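PDB 4ANO: ESSB from Geobacillus thermodenitrificans, which is an integral membrane component of the type VII secretion system, here as its cytoplasmic fragment, and probably takes part in protein secretion across the membrane. Local coordinates for residues Leu40-Leu45 with Arg54-Ser59. Residues are numbered along the deposited sequence; the frame is centred on the assembly and turned at random.
Sequences LELEVL and RDIDVS
The guanidinium of Arg-54 meets the backbone of Leu-45 through a water that lies in the plane of the group, at its edge. That water donates to Leu-45 O at 2.6 Å and accepts from Arg-54 NH1 at 3.1 Å, whereas Leu-45 O itself stands oblique to the guanidinium plane and makes no direct hydrogen bond to it. The motif is a 3-10 helical segment, part of the connection between strands 25-30 and 53-58, packed against the latter, an outermost strand of the four-stranded antiparallel sheet in the cytoplasmic part of this EssB-family (YukC) protein. Its 3-10 character is evidenced by the successive i to i-3 bonds Glu-43 N to Leu-40 O and Leu-45 N to Leu-42 O.

Leu-45 O also touches the aliphatic part of the arginine, closest at Arg-54 CD, 3.6 Å away. The chain is extended from CG to NE (chi2 -175°, chi3 -174°), which carries the charged end beyond Leu-45 O. There NE bonds Leu-126 O and NH2 forms a salt bridge with Asp-49; the water, Leu-126 O and Asp-49, at three different nitrogens, probably hold the group's rotation.

No direct hydrogen bond joins the two segments; apart from the water bridge and the packing of Leu-45 O on the arginine chain, the contacts are apolar. Arg-54, Ile-56 and Val-58 all direct their CB toward the 3-10 segment, while Asp-55 and Asp-57 direct theirs away and pair through their backbones with Val-66 and Lys-64 of strand 62-68.

Ile-56 splits its two branches between the leucines: CD1 reaches Leu-45 CB at 4.0 Å, and CG2, anti to the backbone N, lies 4.1 Å from Leu-42 CD1. Val-130 of strand 129-130 touches both leucines. Leu-42 CD1 is equally 4.1 Å from Val-58 CG2, one methyl bridging two strand residues.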
ATOM      1  N   LEU A  40     -10.936 -22.938   5.276  1.00 22.67           N
ATOM      2  CA  LEU A  40     -12.098 -22.162   4.848  1.00 20.36           C
ATOM      3  C   LEU A  40     -12.091 -20.654   5.220  1.00 22.00           C
ATOM      4  O   LEU A  40     -12.716 -19.841   4.540  1.00 22.73           O
ATOM      5  CB  LEU A  40     -13.348 -22.836   5.434  1.00 24.36           C
ATOM      6  CG  LEU A  40     -14.687 -22.199   5.069  1.00 23.53           C
ATOM      7  CD1 LEU A  40     -14.887 -22.126   3.531  1.00 26.46           C
ATOM      8  CD2 LEU A  40     -15.744 -23.229   5.537  1.00 28.75           C
ATOM      9  N   GLU A  41     -11.367 -20.307   6.302  1.00 20.44           N
ATOM     10  CA  GLU A  41     -11.157 -18.891   6.717  1.00 19.50           C
ATOM     11  C   GLU A  41     -10.562 -18.053   5.624  1.00 21.09           C
ATOM     12  O   GLU A  41     -10.774 -16.841   5.644  1.00 22.24           O
ATOM     13  CB  GLU A  41     -10.203 -18.801   7.916  1.00 21.82           C
ATOM     14  CG  GLU A  41     -10.713 -19.542   9.174  1.00 21.44           C
ATOM     15  CD  GLU A  41      -9.646 -19.936  10.202  1.00 22.63           C
ATOM     16  OE1 GLU A  41      -8.486 -19.482  10.175  1.00 26.49           O
ATOM     17  OE2 GLU A  41     -10.011 -20.748  11.080  1.00 27.76           O
ATOM     18  N   LEU A  42      -9.811 -18.686   4.693  1.00 18.73           N
ATOM     19  CA  LEU A  42      -9.114 -17.942   3.611  1.00 18.80           C
ATOM     20  C   LEU A  42     -10.010 -17.665   2.402  1.00 19.32           C
ATOM     21  O   LEU A  42      -9.625 -16.937   1.481  1.00 23.27           O
ATOM     22  CB  LEU A  42      -7.815 -18.682   3.176  1.00 18.43           C
ATOM     23  CG  LEU A  42      -6.809 -18.914   4.288  1.00 21.32           C
ATOM     24  CD1 LEU A  42      -5.491 -19.283   3.581  1.00 24.41           C
ATOM     25  CD2 LEU A  42      -6.628 -17.591   5.169  1.00 21.78           C
ATOM     26  N   GLU A  43     -11.206 -18.231   2.395  1.00 21.22           N
ATOM     27  CA  GLU A  43     -12.126 -18.075   1.239  1.00 23.50           C
ATOM     28  C   GLU A  43     -12.470 -16.596   1.016  1.00 21.50           C
ATOM     29  O   GLU A  43     -12.658 -16.184  -0.168  1.00 25.19           O
ATOM     30  CB  GLU A  43     -13.349 -19.050   1.343  1.00 24.94           C
ATOM     31  CG  GLU A  43     -14.302 -19.062   0.044  1.00 28.84           C
ATOM     32  CD  GLU A  43     -14.993 -17.757  -0.234  1.00 32.82           C
ATOM     33  OE1 GLU A  43     -15.371 -17.087   0.754  1.00 38.66           O
ATOM     34  OE2 GLU A  43     -15.210 -17.394  -1.445  1.00 33.71           O
ATOM     35  N   VAL A  44     -12.453 -15.777   2.090  1.00 21.47           N
ATOM     36  CA  VAL A  44     -12.732 -14.336   1.982  1.00 23.11           C
ATOM     37  C   VAL A  44     -11.748 -13.650   0.991  1.00 22.06           C
ATOM     38  O   VAL A  44     -12.053 -12.600   0.465  1.00 24.35           O
ATOM     39  CB  VAL A  44     -12.714 -13.697   3.357  1.00 23.26           C
ATOM     40  CG1 VAL A  44     -11.281 -13.617   3.985  1.00 22.49           C
ATOM     41  CG2 VAL A  44     -13.420 -12.360   3.336  1.00 27.52           C
ATOM     42  N   LEU A  45     -10.598 -14.286   0.710  1.00 20.53           N
ATOM     43  CA  LEU A  45      -9.579 -13.646  -0.117  1.00 21.86           C
ATOM     44  C   LEU A  45     -10.041 -13.706  -1.562  1.00 23.95           C
ATOM     45  O   LEU A  45      -9.518 -12.916  -2.366  1.00 23.77           O
ATOM     46  CB  LEU A  45      -8.227 -14.363   0.019  1.00 22.46           C
ATOM     47  CG  LEU A  45      -7.440 -14.061   1.357  1.00 22.22           C
ATOM     48  CD1 LEU A  45      -6.041 -14.839   1.324  1.00 22.72           C
ATOM     49  CD2 LEU A  45      -7.201 -12.554   1.441  1.00 21.38           C
ATOM     50  N   ARG A  54      -7.417 -13.849  -7.089  1.00 23.83           N
ATOM     51  CA  ARG A  54      -6.518 -14.490  -6.121  1.00 24.73           C
ATOM     52  C   ARG A  54      -6.880 -15.931  -6.052  1.00 24.97           C
ATOM     53  O   ARG A  54      -8.043 -16.246  -5.812  1.00 28.50           O
ATOM     54  CB  ARG A  54      -6.627 -13.886  -4.704  1.00 23.70           C
ATOM     55  CG  ARG A  54      -6.277 -12.417  -4.672  1.00 25.42           C
ATOM     56  CD  ARG A  54      -6.253 -11.750  -3.249  1.00 32.38           C
ATOM     57  NE  ARG A  54      -6.038 -10.270  -3.357  1.00 30.26           N
ATOM     58  CZ  ARG A  54      -6.777  -9.379  -3.996  1.00 36.76           C
ATOM     59  NH1 ARG A  54      -7.920  -9.646  -4.700  1.00 35.41           N
ATOM     60  NH2 ARG A  54      -6.359  -8.141  -3.993  1.00 35.70           N
ATOM     61  N   ASP A  55      -5.911 -16.804  -6.335  1.00 25.11           N
ATOM     62  CA  ASP A  55      -6.162 -18.228  -6.197  1.00 24.89           C
ATOM     63  C   ASP A  55      -5.404 -18.708  -4.994  1.00 24.79           C
ATOM     64  O   ASP A  55      -4.350 -18.177  -4.722  1.00 28.17           O
ATOM     65  CB  ASP A  55      -5.697 -18.937  -7.428  1.00 28.41           C
ATOM     66  CG  ASP A  55      -6.593 -18.599  -8.613  1.00 31.59           C
ATOM     67  OD1 ASP A  55      -7.845 -18.716  -8.470  1.00 36.49           O
ATOM     68  OD2 ASP A  55      -6.035 -18.255  -9.664  1.00 36.32           O
ATOM     69  N   ILE A  56      -5.985 -19.621  -4.248  1.00 24.82           N
ATOM     70  CA  ILE A  56      -5.435 -19.949  -2.874  1.00 22.37           C
ATOM     71  C   ILE A  56      -5.245 -21.508  -2.900  1.00 23.41           C
ATOM     72  O   ILE A  56      -6.143 -22.247  -3.240  1.00 24.46           O
ATOM     73  CB  ILE A  56      -6.459 -19.635  -1.785  1.00 21.20           C
ATOM     74  CG1 ILE A  56      -6.634 -18.135  -1.604  1.00 28.45           C
ATOM     75  CG2 ILE A  56      -5.972 -20.139  -0.410  1.00 25.16           C
ATOM     76  CD1 ILE A  56      -7.729 -17.647  -2.275  1.00 30.86           C
ATOM     77  N   ASP A  57      -4.088 -21.973  -2.457  1.00 23.10           N
ATOM     78  CA  ASP A  57      -3.873 -23.417  -2.320  1.00 24.94           C
ATOM     79  C   ASP A  57      -3.404 -23.665  -0.908  1.00 21.82           C
ATOM     80  O   ASP A  57      -2.300 -23.239  -0.542  1.00 25.06           O
ATOM     81  CB  ASP A  57      -2.772 -23.985  -3.212  1.00 27.19           C
ATOM     82  CG  ASP A  57      -2.751 -25.533  -3.153  1.00 31.19           C
ATOM     83  OD1 ASP A  57      -3.831 -26.193  -3.295  1.00 34.93           O
ATOM     84  OD2 ASP A  57      -1.665 -26.113  -3.030  1.00 35.31           O
ATOM     85  N   VAL A  58      -4.223 -24.345  -0.106  1.00 23.11           N
ATOM     86  CA  VAL A  58      -3.858 -24.760   1.243  1.00 22.87           C
ATOM     87  C   VAL A  58      -3.434 -26.247   1.118  1.00 25.98           C
ATOM     88  O   VAL A  58      -4.282 -27.143   0.954  1.00 26.81           O
ATOM     89  CB  VAL A  58      -5.030 -24.590   2.233  1.00 25.43           C
ATOM     90  CG1 VAL A  58      -4.635 -24.984   3.611  1.00 25.58           C
ATOM     91  CG2 VAL A  58      -5.491 -23.100   2.217  1.00 24.57           C
ATOM     92  N   SER A  59      -2.142 -26.480   1.193  0.50 25.24           N
ATOM     93  CA  SER A  59      -1.579 -27.849   1.152  0.50 24.90           C
ATOM     94  C   SER A  59      -1.263 -28.256   2.589  0.50 25.22           C
ATOM     95  O   SER A  59      -1.386 -27.455   3.519  0.50 23.33           O
ATOM     96  CB  SER A  59      -0.329 -27.805   0.274  0.50 24.32           C
ATOM     97  OG  SER A  59       0.755 -27.113   0.899  0.50 20.93           O
TER
HETATM   98  O   HOH W   1      -9.938 -12.002  -4.813  1.00 41.39           O